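Local coordinates for protein methyltransferase (PDB 2P7I) that probably transfers methyl groups from S-adenosylmethionine to an acceptor not yet identified, as a member of the Rossmann-like class of methyltransferases, at residues 150-153 / 157-160. Residues are numbered along the deposited sequence; the frame is centred on the assembly and turned at random.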
ATOM      1  N   GLN B 150      10.257   9.298   1.067  1.00 26.38           N
ATOM      2  CA  GLN B 150      10.715   8.153   0.312  1.00 23.86           C
ATOM      3  C   GLN B 150      11.330   8.560  -1.035  1.00 24.39           C
ATOM      4  O   GLN B 150      12.323   7.992  -1.463  1.00 26.05           O
ATOM      5  CB  GLN B 150       9.549   7.153   0.089  1.00 23.28           C
ATOM      6  CG  GLN B 150       9.099   6.489   1.418  1.00 26.26           C
ATOM      7  CD  GLN B 150       8.455   5.137   1.215  1.00 28.66           C
ATOM      8  OE1 GLN B 150       9.077   4.230   0.663  1.00 28.54           O
ATOM      9  NE2 GLN B 150       7.227   4.968   1.732  1.00 25.24           N
ATOM     10  N   ILE B 151      10.724   9.532  -1.694  1.00 24.41           N
ATOM     11  CA  ILE B 151      11.281  10.086  -2.927  1.00 24.92           C
ATOM     12  C   ILE B 151      12.668  10.685  -2.656  1.00 24.88           C
ATOM     13  O   ILE B 151      13.601  10.456  -3.442  1.00 25.63           O
ATOM     14  CB  ILE B 151      10.328  11.112  -3.571  1.00 26.44           C
ATOM     15  CG1 ILE B 151       9.069  10.368  -4.023  1.00 24.45           C
ATOM     16  CG2 ILE B 151      11.003  11.807  -4.732  1.00 25.75           C
ATOM     17  CD1 ILE B 151       7.953  11.276  -4.478  1.00 30.55           C
ATOM     18  N   ALA B 152      12.819  11.393  -1.543  1.00 23.08           N
ATOM     19  CA  ALA B 152      14.113  12.012  -1.233  1.00 25.76           C
ATOM     20  C   ALA B 152      15.176  10.950  -0.945  1.00 25.21           C
ATOM     21  O   ALA B 152      16.355  11.145  -1.269  1.00 26.82           O
ATOM     22  CB  ALA B 152      13.979  13.008  -0.059  1.00 21.81           C
ATOM     23  N   VAL B 153      14.754   9.839  -0.361  1.00 27.07           N
ATOM     24  CA  VAL B 153      15.614   8.677  -0.148  1.00 25.16           C
ATOM     25  C   VAL B 153      16.046   8.084  -1.523  1.00 25.85           C
ATOM     26  O   VAL B 153      17.229   7.814  -1.766  1.00 25.49           O
ATOM     27  CB  VAL B 153      14.944   7.627   0.772  1.00 27.15           C
ATOM     28  CG1 VAL B 153      15.645   6.287   0.693  1.00 24.30           C
ATOM     29  CG2 VAL B 153      14.867   8.117   2.196  1.00 26.13           C
ATOM     30  N   ILE B 157      19.172  11.926  -1.276  1.00 30.47           N
ATOM     31  CA  ILE B 157      19.345  13.097  -0.396  1.00 28.15           C
ATOM     32  C   ILE B 157      19.274  12.645   1.060  1.00 28.08           C
ATOM     33  O   ILE B 157      19.858  13.248   1.936  1.00 28.09           O
ATOM     34  CB  ILE B 157      18.229  14.098  -0.646  1.00 32.02           C
ATOM     35  CG1 ILE B 157      18.366  14.690  -2.030  1.00 34.32           C
ATOM     36  CG2 ILE B 157      18.203  15.221   0.396  1.00 32.90           C
ATOM     37  CD1 ILE B 157      17.105  15.429  -2.397  1.00 44.41           C
ATOM     38  N   ILE B 158      18.539  11.563   1.306  1.00 25.42           N
ATOM     39  CA  ILE B 158      18.395  10.986   2.636  1.00 25.63           C
ATOM     40  C   ILE B 158      18.781   9.512   2.506  1.00 25.61           C
ATOM     41  O   ILE B 158      18.389   8.861   1.539  1.00 26.73           O
ATOM     42  CB  ILE B 158      16.923  11.111   3.149  1.00 24.22           C
ATOM     43  CG1 ILE B 158      16.502  12.575   3.189  1.00 20.60           C
ATOM     44  CG2 ILE B 158      16.762  10.464   4.529  1.00 25.64           C
ATOM     45  CD1 ILE B 158      15.103  12.845   3.638  1.00 25.03           C
ATOM     46  N   SER B 159      19.522   8.966   3.455  1.00 25.59           N
ATOM     47  CA  SER B 159      20.093   7.642   3.227  1.00 23.84           C
ATOM     48  C   SER B 159      19.039   6.556   3.216  1.00 25.38           C
ATOM     49  O   SER B 159      19.091   5.652   2.381  1.00 25.18           O
ATOM     50  CB  SER B 159      21.149   7.290   4.261  1.00 22.93           C
ATOM     51  OG  SER B 159      20.571   7.157   5.529  1.00 28.66           O
ATOM     52  N   HIS B 160      18.103   6.621   4.159  1.00 24.92           N
ATOM     53  CA  HIS B 160      17.031   5.620   4.263  1.00 24.60           C
ATOM     54  C   HIS B 160      15.874   6.247   5.064  1.00 26.30           C
ATOM     55  O   HIS B 160      16.030   7.311   5.642  1.00 23.63           O
ATOM     56  CB  HIS B 160      17.514   4.283   4.880  1.00 24.77           C
ATOM     57  CG  HIS B 160      18.034   4.414   6.278  1.00 27.31           C
ATOM     58  ND1 HIS B 160      19.269   4.958   6.561  1.00 26.90           N
ATOM     59  CD2 HIS B 160      17.486   4.085   7.469  1.00 28.40           C
ATOM     60  CE1 HIS B 160      19.439   4.994   7.869  1.00 29.19           C
ATOM     61  NE2 HIS B 160      18.385   4.436   8.442  1.00 28.07           N
TER
HETATM   62  O   HOH W   1      19.340   6.353  -0.221  1.00 30.72           O
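Val153 and Ile158 meet through their beta branches where the chain, leaving helix 147-154, turns across the helix's last turn. CG2 of Val153 stands 3.8 Å from CB of Ile158 and about as far from its CG2. With CG1 anti to the backbone N (chi1 164°), Val153 turns CG2 against the loop, where it also lies 3.6 Å from C of His160; CG1 reaches CA of that residue. Ile158 straddles the helix end: its CG2 branch takes Val153, while the extended CG1-CD1 arm runs to Ala152, bringing CD1 to 3.9 Å from the methyl CB. Ile157 sets its CB beside the carbonyl oxygen and the methyl of Ala152.

Beside the methyls runs a row of backbone polar contacts. Ala152 O accepts a bond from Ile157 N at 2.9 Å and a weak one from Ile158 N at 3.4 Å. Ile158 O receives the CA-H of Val153 (CA to O 3.3 Å, 160° at the hydrogen), and a water bridges Val153 O and Ser159 O, 2.7 Å from the latter. Ser159 OG and His160 ND1 share a hydrogen bond; Arg188 and Arg184 of a neighbouring subunit pack on Ser159 and His160 respectively. Ala152 O, near the helix's C-terminal end, is thus met by loop amides, chiefly that of Ile157, and Val153 O by water, while the aliphatic branches of Val153, Ala152 and Ile158 pack beside these bonds, joining the helix end to the loop that leads to helix 166-171 at this surface of the methyltransferase domain.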